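Local coordinates for UPF0098 protein CT_736 (Chlamydia trachomatis, PDB 3N08) that is of unknown function but may bind phospholipid head groups or similar anionic ligands, as phosphatidylethanolamine-binding proteins do, at residues 4-9 against 44-49; 30-35 against 110-115; 39-44 against 139-144. One frame throughout, in Å; residues are numbered along the deposited sequence. Where two conformers were deposited one is given.

Contact 1 of 3, residues 4-9 against 44-49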
ATOM      1  N   MET B   4       3.973  -4.300   0.072  1.00  8.69           N
ATOM      2  CA  MET B   4       2.981  -4.882  -0.815  1.00  8.70           C
ATOM      3  C   MET B   4       1.760  -3.986  -0.864  1.00  8.60           C
ATOM      4  O   MET B   4       1.337  -3.455   0.156  1.00 10.13           O
ATOM      5  CB  MET B   4       2.575  -6.274  -0.321  1.00  9.60           C
ATOM      6  CG  MET B   4       1.581  -6.996  -1.238  1.00  9.61           C
ATOM      7  SD  MET B   4       1.264  -8.743  -0.806  1.00  9.30           S
ATOM      8  CE  MET B   4       0.398  -8.546   0.744  1.00 10.02           C
ATOM      9  N   GLN B   5       1.163  -3.874  -2.048  1.00  9.03           N
ATOM     10  CA  GLN B   5      -0.008  -3.063  -2.295  1.00  8.15           C
ATOM     11  C   GLN B   5      -1.146  -3.911  -2.830  1.00  9.47           C
ATOM     12  O   GLN B   5      -0.934  -4.879  -3.595  1.00  9.02           O
ATOM     13  CB  GLN B   5       0.305  -2.036  -3.353  1.00  8.99           C
ATOM     14  CG  GLN B   5       1.432  -1.123  -3.008  1.00 11.03           C
ATOM     15  CD  GLN B   5       1.541  -0.025  -4.037  1.00 11.77           C
ATOM     16  OE1 GLN B   5       0.568   0.687  -4.292  1.00 13.37           O
ATOM     17  NE2 GLN B   5       2.678   0.077  -4.691  1.00 13.41           N
ATOM     18  N   LEU B   6      -2.362  -3.504  -2.476  1.00  7.48           N
ATOM     19  CA  LEU B   6      -3.579  -4.033  -3.059  1.00  7.10           C
ATOM     20  C   LEU B   6      -4.408  -2.832  -3.450  1.00  8.78           C
ATOM     21  O   LEU B   6      -4.798  -2.024  -2.591  1.00  8.89           O
ATOM     22  CB  LEU B   6      -4.323  -4.890  -2.058  1.00  8.08           C
ATOM     23  CG  LEU B   6      -5.640  -5.431  -2.594  1.00  7.95           C
ATOM     24  CD1 LEU B   6      -5.441  -6.369  -3.756  1.00 11.56           C
ATOM     25  CD2 LEU B   6      -6.449  -6.085  -1.494  1.00 10.66           C
ATOM     26  N   THR B   7      -4.662  -2.690  -4.744  1.00  8.60           N
ATOM     27  CA  THR B   7      -5.381  -1.539  -5.276  1.00  8.32           C
ATOM     28  C   THR B   7      -6.414  -2.004  -6.286  1.00  7.68           C
ATOM     29  O   THR B   7      -6.443  -3.168  -6.656  1.00  8.80           O
ATOM     30  CB  THR B   7      -4.438  -0.519  -5.926  1.00  9.42           C
ATOM     31  OG1 THR B   7      -3.700  -1.152  -6.979  1.00 12.05           O
ATOM     32  CG2 THR B   7      -3.481   0.050  -4.892  1.00 11.06           C
ATOM     33  N   SER B   8      -7.262  -1.081  -6.719  1.00  7.62           N
ATOM     34  CA  SER B   8      -8.231  -1.336  -7.748  1.00  8.57           C
ATOM     35  C   SER B   8      -8.308  -0.149  -8.682  1.00 10.55           C
ATOM     36  O   SER B   8      -8.356   1.000  -8.247  1.00 11.23           O
ATOM     37  CB  SER B   8      -9.613  -1.605  -7.154  1.00  8.60           C
ATOM     38  OG  SER B   8     -10.566  -1.764  -8.187  1.00  9.85           O
ATOM     39  N   GLN B   9      -8.318  -0.428  -9.984  1.00 10.67           N
ATOM     40  CA  GLN B   9      -8.541   0.617 -10.974  1.00 12.33           C
ATOM     41  C   GLN B   9      -9.939   1.213 -10.855  1.00 12.66           C
ATOM     42  O   GLN B   9     -10.182   2.320 -11.339  1.00 15.62           O
ATOM     43  CB  GLN B   9      -8.333   0.081 -12.393  1.00 18.86           C
ATOM     44  CG  GLN B   9      -6.928  -0.451 -12.652  1.00 30.96           C
ATOM     45  CD  GLN B   9      -6.868  -1.507 -13.758  1.00 46.34           C
ATOM     46  OE1 GLN B   9      -7.865  -2.171 -14.070  1.00 42.91           O
ATOM     47  NE2 GLN B   9      -5.690  -1.667 -14.351  1.00 53.41           N
ATOM     48  N   LEU B  44      -0.521 -16.041  -2.525  1.00  9.76           N
ATOM     49  CA  LEU B  44      -1.313 -14.926  -2.010  1.00  8.19           C
ATOM     50  C   LEU B  44      -2.694 -15.396  -1.598  1.00  7.82           C
ATOM     51  O   LEU B  44      -3.253 -16.340  -2.147  1.00  8.42           O
ATOM     52  CB  LEU B  44      -1.468 -13.833  -3.074  1.00 10.21           C
ATOM     53  CG  LEU B  44      -0.217 -13.059  -3.503  1.00 11.20           C
ATOM     54  CD1 LEU B  44      -0.474 -12.213  -4.752  1.00 13.09           C
ATOM     55  CD2 LEU B  44       0.257 -12.182  -2.345  1.00 21.85           C
ATOM     56  N   VAL B  45      -3.240 -14.674  -0.631  1.00  7.96           N
ATOM     57  CA  VAL B  45      -4.584 -14.867  -0.109  1.00  7.96           C
ATOM     58  C   VAL B  45      -5.348 -13.550  -0.166  1.00  6.83           C
ATOM     59  O   VAL B  45      -4.772 -12.487   0.113  1.00  7.51           O
ATOM     60  CB  VAL B  45      -4.520 -15.320   1.356  1.00  9.37           C
ATOM     61  CG1 VAL B  45      -5.912 -15.450   1.962  1.00  9.67           C
ATOM     62  CG2 VAL B  45      -3.720 -16.619   1.463  1.00 12.27           C
ATOM     63  N   LEU B  46      -6.628 -13.629  -0.506  1.00  7.24           N
ATOM     64  CA  LEU B  46      -7.538 -12.477  -0.494  1.00  7.54           C
ATOM     65  C   LEU B  46      -8.768 -12.786   0.350  1.00  7.70           C
ATOM     66  O   LEU B  46      -9.391 -13.821   0.160  1.00  7.79           O
ATOM     67  CB  LEU B  46      -7.929 -12.149  -1.934  1.00  8.66           C
ATOM     68  CG  LEU B  46      -8.966 -11.032  -2.087  1.00  9.00           C
ATOM     69  CD1 LEU B  46      -8.422  -9.689  -1.740  1.00 11.42           C
ATOM     70  CD2 LEU B  46      -9.567 -10.996  -3.481  1.00 11.51           C
ATOM     71  N   ILE B  47      -9.102 -11.893   1.284  1.00  7.11           N
ATOM     72  CA  ILE B  47     -10.330 -12.019   2.073  1.00  8.46           C
ATOM     73  C   ILE B  47     -11.067 -10.686   1.959  1.00  7.11           C
ATOM     74  O   ILE B  47     -10.488  -9.645   2.239  1.00  8.72           O
ATOM     75  CB  ILE B  47     -10.047 -12.363   3.539  1.00 10.13           C
ATOM     76  CG1 ILE B  47      -9.291 -13.679   3.638  1.00 10.29           C
ATOM     77  CG2 ILE B  47     -11.357 -12.404   4.349  1.00 11.77           C
ATOM     78  CD1 ILE B  47      -8.845 -14.034   5.041  1.00 13.41           C
ATOM     79  N   VAL B  48     -12.344 -10.722   1.572  1.00  8.29           N
ATOM     80  CA  VAL B  48     -13.145  -9.511   1.462  1.00  8.01           C
ATOM     81  C   VAL B  48     -14.293  -9.640   2.429  1.00  7.83           C
ATOM     82  O   VAL B  48     -15.018 -10.644   2.427  1.00  8.33           O
ATOM     83  CB  VAL B  48     -13.686  -9.315   0.040  1.00  7.57           C
ATOM     84  CG1 VAL B  48     -14.465  -8.033  -0.101  1.00 10.60           C
ATOM     85  CG2 VAL B  48     -12.554  -9.387  -0.979  1.00  9.69           C
ATOM     86  N   GLU B  49     -14.477  -8.618   3.242  1.00  7.67           N
ATOM     87  CA  GLU B  49     -15.500  -8.683   4.255  1.00  8.97           C
ATOM     88  C   GLU B  49     -16.144  -7.346   4.542  1.00  8.61           C
ATOM     89  O   GLU B  49     -15.584  -6.286   4.264  1.00  8.92           O
ATOM     90  CB  GLU B  49     -14.946  -9.289   5.518  1.00 12.71           C
ATOM     91  CG  GLU B  49     -13.809  -8.526   6.104  1.00 13.07           C
ATOM     92  CD  GLU B  49     -13.122  -9.280   7.248  1.00 17.55           C
ATOM     93  OE1 GLU B  49     -13.074 -10.529   7.212  1.00 20.05           O
ATOM     94  OE2 GLU B  49     -12.642  -8.625   8.194  1.00 15.63           O
TER
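Leu6 and Leu46 meet with their side chains at about a right angle, so that one methyl of each side chain does the touching: Leu6 CD2 lies 4.1 Å from Leu46 CD1. Both leucines carry CG anti to the backbone N, with chi1 of 178° in Leu6 and 175° in Leu46. In Leu46 this matters, because its CB does not point at strand 5-7 and the remainder of the side chain has to carry the methyl across. The other pair is arranged differently. Met4 and Leu44 run past each other in opposite directions, and the thioether Met4 SD rests 3.9 Å from Leu44 CD2. Methionine suits the place because its extended chain spans a wide gap, the CA atoms of Met4 and Leu44 being 11.0 Å apart, and its bend at chi3 (68°) then turns CE aside from the line of approach. Leu46 also packs on Leu32 and Trp66, while Leu6 lies against Phe34 and Phe112. Val37 touches both Met4 and Leu44. The two strands belong to different sheets, the small one and the large one, which are layered face to face. No hydrogen bond joins the segments, and all four touching residues are buried. Cohesion here therefore rests on dispersion and on the exclusion of water, while backbone bonds such as those of Gln5 with Ser35 and Leu46 with Val68 are made within each sheet.

Contact 2 of 3, residues 30-35 against 110-115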
ATOM      1  N   PRO B  30     -14.845  -7.155  -8.565  1.00  8.90           N
ATOM      2  CA  PRO B  30     -14.142  -5.954  -9.024  1.00 10.25           C
ATOM      3  C   PRO B  30     -12.707  -6.266  -9.423  1.00  8.26           C
ATOM      4  O   PRO B  30     -12.125  -7.250  -8.936  1.00  9.29           O
ATOM      5  CB  PRO B  30     -14.143  -5.061  -7.778  1.00 10.18           C
ATOM      6  CG  PRO B  30     -14.131  -6.069  -6.623  1.00 11.19           C
ATOM      7  CD  PRO B  30     -14.992  -7.204  -7.100  1.00  9.43           C
ATOM      8  N   PRO B  31     -12.135  -5.425 -10.298  1.00  8.44           N
ATOM      9  CA  PRO B  31     -10.721  -5.585 -10.639  1.00  8.24           C
ATOM     10  C   PRO B  31      -9.837  -5.275  -9.440  1.00  8.12           C
ATOM     11  O   PRO B  31     -10.109  -4.363  -8.666  1.00  8.50           O
ATOM     12  CB  PRO B  31     -10.513  -4.563 -11.754  1.00 11.64           C
ATOM     13  CG  PRO B  31     -11.504  -3.494 -11.450  1.00 13.30           C
ATOM     14  CD  PRO B  31     -12.707  -4.191 -10.846  1.00 10.50           C
ATOM     15  N   LEU B  32      -8.805  -6.077  -9.245  1.00  8.82           N
ATOM     16  CA  LEU B  32      -7.845  -5.852  -8.175  1.00  7.85           C
ATOM     17  C   LEU B  32      -6.449  -6.071  -8.685  1.00  9.55           C
ATOM     18  O   LEU B  32      -6.227  -6.916  -9.552  1.00 10.71           O
ATOM     19  CB  LEU B  32      -8.089  -6.844  -7.047  1.00  9.01           C
ATOM     20  CG  LEU B  32      -9.452  -6.726  -6.356  1.00  9.20           C
ATOM     21  CD1 LEU B  32      -9.679  -7.939  -5.453  1.00 10.48           C
ATOM     22  CD2 LEU B  32      -9.503  -5.447  -5.525  1.00  9.27           C
ATOM     23  N   SER B  33      -5.502  -5.317  -8.142  1.00  9.35           N
ATOM     24  CA  SER B  33      -4.084  -5.416  -8.499  1.00 10.12           C
ATOM     25  C   SER B  33      -3.239  -5.631  -7.270  1.00  9.96           C
ATOM     26  O   SER B  33      -3.401  -4.944  -6.250  1.00  9.28           O
ATOM     27  CB  SER B  33      -3.593  -4.137  -9.164  1.00 11.52           C
ATOM     28  OG  SER B  33      -4.237  -3.943 -10.413  1.00 18.53           O
ATOM     29  N   PHE B  34      -2.331  -6.582  -7.362  1.00  9.93           N
ATOM     30  CA  PHE B  34      -1.367  -6.872  -6.324  1.00 11.82           C
ATOM     31  C   PHE B  34      -0.017  -6.383  -6.831  1.00 12.64           C
ATOM     32  O   PHE B  34       0.351  -6.648  -7.987  1.00 15.39           O
ATOM     33  CB  PHE B  34      -1.284  -8.379  -6.076  1.00 12.84           C
ATOM     34  CG  PHE B  34      -2.582  -9.004  -5.645  1.00 13.45           C
ATOM     35  CD1 PHE B  34      -3.561  -9.326  -6.578  1.00 14.53           C
ATOM     36  CD2 PHE B  34      -2.837  -9.270  -4.312  1.00 12.70           C
ATOM     37  CE1 PHE B  34      -4.766  -9.909  -6.176  1.00 18.27           C
ATOM     38  CE2 PHE B  34      -4.017  -9.871  -3.915  1.00 16.50           C
ATOM     39  CZ  PHE B  34      -4.986 -10.178  -4.841  1.00 17.32           C
ATOM     40  N   SER B  35       0.727  -5.653  -6.025  0.55  9.94           N
ATOM     41  CA  SER B  35       2.058  -5.288  -6.463  0.55  9.51           C
ATOM     42  C   SER B  35       2.988  -5.198  -5.276  0.55  8.74           C
ATOM     43  O   SER B  35       2.568  -5.194  -4.120  0.55  8.87           O
ATOM     44  CB  SER B  35       2.036  -3.984  -7.250  0.55 13.73           C
ATOM     45  OG  SER B  35       1.651  -2.910  -6.413  0.55 15.68           O
ATOM     46  N   TYR B 110     -16.466  -2.139   2.689  1.00  7.65           N
ATOM     47  CA  TYR B 110     -16.017  -3.456   2.264  1.00  7.71           C
ATOM     48  C   TYR B 110     -14.493  -3.432   2.263  1.00  7.55           C
ATOM     49  O   TYR B 110     -13.858  -2.677   1.507  1.00  8.13           O
ATOM     50  CB  TYR B 110     -16.599  -3.800   0.868  1.00  7.59           C
ATOM     51  CG  TYR B 110     -18.093  -3.832   0.914  1.00  7.52           C
ATOM     52  CD1 TYR B 110     -18.778  -4.980   1.264  1.00  8.01           C
ATOM     53  CD2 TYR B 110     -18.819  -2.670   0.724  1.00  7.55           C
ATOM     54  CE1 TYR B 110     -20.167  -4.985   1.381  1.00  8.38           C
ATOM     55  CE2 TYR B 110     -20.195  -2.656   0.862  1.00  8.87           C
ATOM     56  CZ  TYR B 110     -20.857  -3.818   1.174  1.00  8.20           C
ATOM     57  OH  TYR B 110     -22.230  -3.757   1.324  1.00  9.23           O
ATOM     58  N   TYR B 111     -13.922  -4.264   3.126  1.00  6.97           N
ATOM     59  CA  TYR B 111     -12.476  -4.342   3.307  1.00  7.32           C
ATOM     60  C   TYR B 111     -11.941  -5.538   2.546  1.00  8.50           C
ATOM     61  O   TYR B 111     -12.487  -6.658   2.628  1.00  8.74           O
ATOM     62  CB  TYR B 111     -12.134  -4.464   4.778  1.00  8.31           C
ATOM     63  CG  TYR B 111     -12.298  -3.164   5.528  1.00  9.28           C
ATOM     64  CD1 TYR B 111     -11.238  -2.281   5.669  1.00 10.09           C
ATOM     65  CD2 TYR B 111     -13.521  -2.808   6.095  1.00  9.80           C
ATOM     66  CE1 TYR B 111     -11.377  -1.098   6.351  1.00 11.02           C
ATOM     67  CE2 TYR B 111     -13.662  -1.630   6.770  1.00 11.81           C
ATOM     68  CZ  TYR B 111     -12.588  -0.772   6.894  1.00 11.32           C
ATOM     69  OH  TYR B 111     -12.776   0.422   7.581  1.00 13.85           O
ATOM     70  N   PHE B 112     -10.884  -5.287   1.782  1.00  7.02           N
ATOM     71  CA  PHE B 112     -10.202  -6.272   0.970  1.00  6.70           C
ATOM     72  C   PHE B 112      -8.806  -6.446   1.553  1.00  7.00           C
ATOM     73  O   PHE B 112      -8.028  -5.498   1.619  1.00  8.64           O
ATOM     74  CB  PHE B 112     -10.047  -5.762  -0.454  1.00  7.48           C
ATOM     75  CG  PHE B 112     -11.331  -5.527  -1.191  1.00  7.25           C
ATOM     76  CD1 PHE B 112     -12.185  -4.475  -0.853  1.00  8.34           C
ATOM     77  CD2 PHE B 112     -11.679  -6.337  -2.233  1.00  8.91           C
ATOM     78  CE1 PHE B 112     -13.361  -4.278  -1.563  1.00  9.89           C
ATOM     79  CE2 PHE B 112     -12.849  -6.133  -2.936  1.00  9.33           C
ATOM     80  CZ  PHE B 112     -13.685  -5.096  -2.593  1.00 10.13           C
ATOM     81  N   TYR B 113      -8.512  -7.632   2.052  1.00  6.89           N
ATOM     82  CA  TYR B 113      -7.249  -7.899   2.718  1.00  8.91           C
ATOM     83  C   TYR B 113      -6.448  -8.864   1.870  1.00  7.66           C
ATOM     84  O   TYR B 113      -6.950  -9.920   1.506  1.00  8.82           O
ATOM     85  CB  TYR B 113      -7.496  -8.536   4.088  1.00  9.58           C
ATOM     86  CG  TYR B 113      -8.245  -7.645   5.045  1.00  9.91           C
ATOM     87  CD1 TYR B 113      -7.659  -6.501   5.542  1.00 13.27           C
ATOM     88  CD2 TYR B 113      -9.534  -7.932   5.435  1.00 12.87           C
ATOM     89  CE1 TYR B 113      -8.343  -5.666   6.441  1.00 14.21           C
ATOM     90  CE2 TYR B 113     -10.210  -7.120   6.337  1.00 13.73           C
ATOM     91  CZ  TYR B 113      -9.607  -5.994   6.813  1.00 12.30           C
ATOM     92  OH  TYR B 113     -10.313  -5.186   7.703  1.00 13.93           O
ATOM     93  N   ALA B 114      -5.196  -8.518   1.605  1.00  7.25           N
ATOM     94  CA  ALA B 114      -4.288  -9.420   0.935  1.00  7.17           C
ATOM     95  C   ALA B 114      -3.209  -9.876   1.908  1.00  7.85           C
ATOM     96  O   ALA B 114      -2.721  -9.099   2.749  1.00  8.62           O
ATOM     97  CB  ALA B 114      -3.646  -8.747  -0.264  1.00 11.09           C
ATOM     98  N   TYR B 115      -2.816 -11.129   1.778  1.00  7.87           N
ATOM     99  CA  TYR B 115      -1.764 -11.720   2.587  1.00  8.49           C
ATOM    100  C   TYR B 115      -0.797 -12.434   1.655  1.00  8.00           C
ATOM    101  O   TYR B 115      -1.220 -13.245   0.858  1.00  9.53           O
ATOM    102  CB  TYR B 115      -2.346 -12.740   3.592  1.00 10.47           C
ATOM    103  CG  TYR B 115      -3.501 -12.227   4.425  1.00 10.88           C
ATOM    104  CD1 TYR B 115      -4.786 -12.243   3.921  1.00 10.69           C
ATOM    105  CD2 TYR B 115      -3.320 -11.750   5.709  1.00 16.93           C
ATOM    106  CE1 TYR B 115      -5.861 -11.792   4.667  1.00 13.54           C
ATOM    107  CE2 TYR B 115      -4.413 -11.295   6.464  1.00 17.36           C
ATOM    108  CZ  TYR B 115      -5.669 -11.325   5.925  1.00 17.02           C
ATOM    109  OH  TYR B 115      -6.767 -10.888   6.649  1.00 20.70           O
TER
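Between Pro30 and Leu32, the two residues that press on Phe112, the carbonyl Pro31 O accepts a hydrogen bond from Ser8 OG. The same hydroxyl accepts one from the backbone N of Ala10, so two bonds grip Ser8 OG and tie the start of strand 32-35 to the chain beyond strand 5-7. The groups that meet strand 108-117 are apolar. Phe112 has CG anti to its carbonyl carbon (chi1 -63°), which raises the ring toward residues 30-32. Pro30 CG approaches Phe112 CE2 to 3.9 Å, coming obliquely to the ring, and a rigid proline ring offers a compact surface there. Leu32 crosses Phe112 at about a right angle and sets both methyls beside one ring carbon, with Leu32 CD2 4.0 Å from Phe112 CD2. At the other end the aromatic ring belongs to the opposite segment. Phe34 reaches across and receives Ala114 at its ring edge, near the ring plane, where Phe34 CE2 is 3.8 Å from Ala114 CB. A small residue fits because the backbones are closer here: the CA atoms of Phe34 and Ala114 lie 8.2 Å apart, against 9.5 Å for those of Leu32 and Phe112. Leu6 and Val48 also pack on Phe112. This apolar layer between a small antiparallel sheet and a large central one is consistent with the PEBP fold.

Contact 3 of 3, residues 39-44 against 139-144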
ATOM      1  N   ARG B  39       9.554 -11.132  -2.679  1.00 20.47           N
ATOM      2  CA  ARG B  39      10.081 -12.197  -3.536  1.00 23.65           C
ATOM      3  C   ARG B  39       9.955 -13.577  -2.882  1.00 20.25           C
ATOM      4  O   ARG B  39       9.790 -14.577  -3.579  1.00 23.82           O
ATOM      5  CB  ARG B  39      11.541 -11.914  -3.900  1.00 46.61           C
ATOM      6  CG  ARG B  39      12.144 -12.915  -4.868  1.00 69.10           C
ATOM      7  N   GLU B  40       9.989 -13.617  -1.552  1.00 19.15           N
ATOM      8  CA  GLU B  40       9.886 -14.873  -0.803  1.00 23.77           C
ATOM      9  C   GLU B  40       8.474 -15.469  -0.768  1.00 17.81           C
ATOM     10  O   GLU B  40       8.280 -16.601  -0.346  1.00 19.58           O
ATOM     11  CB  GLU B  40      10.372 -14.652   0.632  1.00 29.14           C
ATOM     12  CG  GLU B  40      11.879 -14.414   0.734  1.00 44.38           C
ATOM     13  CD  GLU B  40      12.689 -15.429  -0.061  1.00 67.04           C
ATOM     14  OE1 GLU B  40      12.739 -16.611   0.350  1.00 74.09           O
ATOM     15  OE2 GLU B  40      13.272 -15.046  -1.103  1.00 70.83           O
ATOM     16  N   ALA B  41       7.486 -14.697  -1.189  1.00 14.70           N
ATOM     17  CA  ALA B  41       6.128 -15.203  -1.212  1.00 13.73           C
ATOM     18  C   ALA B  41       5.978 -16.386  -2.164  1.00 12.83           C
ATOM     19  O   ALA B  41       6.481 -16.362  -3.294  1.00 15.79           O
ATOM     20  CB  ALA B  41       5.156 -14.079  -1.610  1.00 13.84           C
ATOM     21  N   LYS B  42       5.307 -17.423  -1.696  1.00 12.79           N
ATOM     22  CA  LYS B  42       4.930 -18.538  -2.571  1.00 12.23           C
ATOM     23  C   LYS B  42       3.453 -18.556  -2.961  1.00 11.79           C
ATOM     24  O   LYS B  42       3.066 -19.245  -3.891  1.00 11.63           O
ATOM     25  CB  LYS B  42       5.297 -19.881  -1.933  1.00 14.48           C
ATOM     26  CG  LYS B  42       6.793 -20.036  -1.738  1.00 16.46           C
ATOM     27  CD  LYS B  42       7.180 -21.432  -1.300  1.00 17.62           C
ATOM     28  CE  LYS B  42       8.655 -21.512  -0.934  1.00 25.18           C
ATOM     29  NZ  LYS B  42       9.067 -22.879  -0.547  1.00 36.51           N
ATOM     30  N   SER B  43       2.637 -17.770  -2.257  1.00  9.50           N
ATOM     31  CA  SER B  43       1.224 -17.672  -2.598  1.00  9.15           C
ATOM     32  C   SER B  43       0.652 -16.400  -2.011  1.00  9.06           C
ATOM     33  O   SER B  43       1.253 -15.796  -1.110  1.00  9.63           O
ATOM     34  CB  SER B  43       0.451 -18.886  -2.064  1.00 10.01           C
ATOM     35  OG  SER B  43       0.381 -18.907  -0.641  1.00 11.09           O
ATOM     36  N   LEU B  44      -0.521 -16.041  -2.525  1.00  9.76           N
ATOM     37  CA  LEU B  44      -1.313 -14.926  -2.010  1.00  8.19           C
ATOM     38  C   LEU B  44      -2.694 -15.396  -1.598  1.00  7.82           C
ATOM     39  O   LEU B  44      -3.253 -16.340  -2.147  1.00  8.42           O
ATOM     40  CB  LEU B  44      -1.468 -13.833  -3.074  1.00 10.21           C
ATOM     41  CG  LEU B  44      -0.217 -13.059  -3.503  1.00 11.20           C
ATOM     42  CD1 LEU B  44      -0.474 -12.213  -4.752  1.00 13.09           C
ATOM     43  CD2 LEU B  44       0.257 -12.182  -2.345  1.00 21.85           C
ATOM     44  N   HIS B 139       2.885 -18.222   8.560  1.00 13.54           N
ATOM     45  CA  HIS B 139       3.375 -18.167   7.190  1.00 15.07           C
ATOM     46  C   HIS B 139       3.150 -16.807   6.566  1.00 11.37           C
ATOM     47  O   HIS B 139       3.536 -16.609   5.416  1.00 12.85           O
ATOM     48  CB  HIS B 139       2.683 -19.227   6.333  1.00 15.31           C
ATOM     49  CG  HIS B 139       2.802 -20.611   6.876  1.00 16.71           C
ATOM     50  ND1 HIS B 139       4.006 -21.268   6.954  1.00 22.87           N
ATOM     51  CD2 HIS B 139       1.871 -21.463   7.358  1.00 18.49           C
ATOM     52  CE1 HIS B 139       3.819 -22.464   7.482  1.00 25.24           C
ATOM     53  NE2 HIS B 139       2.533 -22.610   7.735  1.00 23.37           N
ATOM     54  N   ILE B 140       2.502 -15.887   7.281  1.00 12.25           N
ATOM     55  CA  ILE B 140       2.221 -14.551   6.703  1.00 12.07           C
ATOM     56  C   ILE B 140       3.453 -13.659   6.753  1.00 13.46           C
ATOM     57  O   ILE B 140       3.979 -13.344   7.834  1.00 14.45           O
ATOM     58  CB  ILE B 140       1.075 -13.822   7.434  1.00 12.74           C
ATOM     59  CG1 ILE B 140      -0.185 -14.674   7.432  1.00 12.84           C
ATOM     60  CG2 ILE B 140       0.788 -12.487   6.792  1.00 13.38           C
ATOM     61  CD1 ILE B 140      -1.307 -14.085   8.262  1.00 16.05           C
ATOM     62  N   ILE B 141       3.913 -13.219   5.587  1.00 11.33           N
ATOM     63  CA  ILE B 141       5.093 -12.380   5.530  1.00 11.97           C
ATOM     64  C   ILE B 141       4.775 -10.926   5.240  1.00 12.54           C
ATOM     65  O   ILE B 141       5.589 -10.053   5.540  1.00 15.81           O
ATOM     66  CB  ILE B 141       6.164 -12.959   4.579  1.00 17.91           C
ATOM     67  CG1 ILE B 141       5.697 -13.002   3.129  1.00 17.96           C
ATOM     68  CG2 ILE B 141       6.621 -14.338   5.090  1.00 20.06           C
ATOM     69  CD1 ILE B 141       6.770 -13.568   2.178  1.00 20.18           C
ATOM     70  N   ALA B 142       3.590 -10.644   4.717  1.00 10.54           N
ATOM     71  CA  ALA B 142       3.170  -9.258   4.476  1.00 10.88           C
ATOM     72  C   ALA B 142       1.674  -9.219   4.301  1.00  8.19           C
ATOM     73  O   ALA B 142       1.061 -10.224   3.930  1.00  9.59           O
ATOM     74  CB  ALA B 142       3.852  -8.709   3.222  1.00 14.38           C
ATOM     75  N   THR B 143       1.106  -8.040   4.511  0.59  9.39           N
ATOM     76  CA  THR B 143      -0.304  -7.843   4.291  0.59  7.45           C
ATOM     77  C   THR B 143      -0.503  -6.515   3.575  0.59  6.55           C
ATOM     78  O   THR B 143       0.417  -5.680   3.527  0.59 10.30           O
ATOM     79  CB  THR B 143      -1.057  -7.885   5.634  0.59  8.91           C
ATOM     80  OG1 THR B 143      -2.473  -8.006   5.435  0.59 20.46           O
ATOM     81  CG2 THR B 143      -0.724  -6.654   6.462  0.59  9.13           C
ATOM     82  N   ALA B 144      -1.677  -6.357   2.985  1.00  7.70           N
ATOM     83  CA  ALA B 144      -2.106  -5.098   2.414  1.00  6.89           C
ATOM     84  C   ALA B 144      -3.618  -4.990   2.529  1.00  8.74           C
ATOM     85  O   ALA B 144      -4.311  -5.989   2.733  1.00  8.60           O
ATOM     86  CB  ALA B 144      -1.658  -4.974   0.977  1.00  9.29           C
TER
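Ile141 sets CG1 between its backbone N and carbonyl carbon (chi1 64°), a crowded position, and then extends fully through chi2 (179°), carrying CD1 outward to the chain at Glu40 and Ala41. That single methyl makes every contact. It rests on the flat face of the peptide linking those two residues, almost directly above the nitrogen: Ile141 CD1 is 3.6 Å from Ala41 N and 3.9 Å from Glu40 C. The neighbouring CB atoms flank it, with Ile141 CD1 4.1 Å from Ala41 CB and equally far from Glu40 CB. Alanine suits this place because its short side chain leaves the peptide face open to the methyl. Glu40 offers only its aliphatic root, since its chain bends at chi2 (-48°) and the carboxylate leads away from Ile141. The strands that these segments enter, 43-50 and 140-150, lie on either side of strand 108-117, and Glu40 and Ala41 are in the loop just before the first. Each segment carries a classic beta bulge against strand 108-117: Lys42 and Ser43 both face Leu117, and Ile141 and Ala142 both face Ala116. Near these bulges the CA atoms of Ala41 and Ile141 stand 7.4 Å apart. Ser43 OG is hydrogen-bonded to Val119 O, which fastens the first strand at its start. Thr143 N is hydrogen-bonded to Asp137 OD1 of the second subunit, and Ala142 packs on the same residue, so this end of strand 140-150 is part of the subunit interface. No hydrogen bond joins the segments. With Glu40 and Ile141 exposed and Ala41 buried, a methyl over a peptide face gives modest van der Waals attraction without directional preference.

Contacts 1 and 2 are two parts of one buried core between the small and the large sheet, with centres about 2 Å apart: strands 5-7 and 32-35 are neighbours in the first sheet, 43-50 and 108-117 in the second. Contact 1 uses flexible aliphatic chains and a thioether; contact 2 adds aromatic rings, proline and alanine to a leucine. Contact 3, its centre about 12 Å from that of contact 1, lies towards the surface, where a loop before strand 43-50 meets strand 140-150. It shares Leu44 with contact 1, and Met4 CE packs against Ala142 O at 3.7 Å. Sheet pairing links contacts 2 and 3, Ala114 N lying 2.9 Å from Ala144 O.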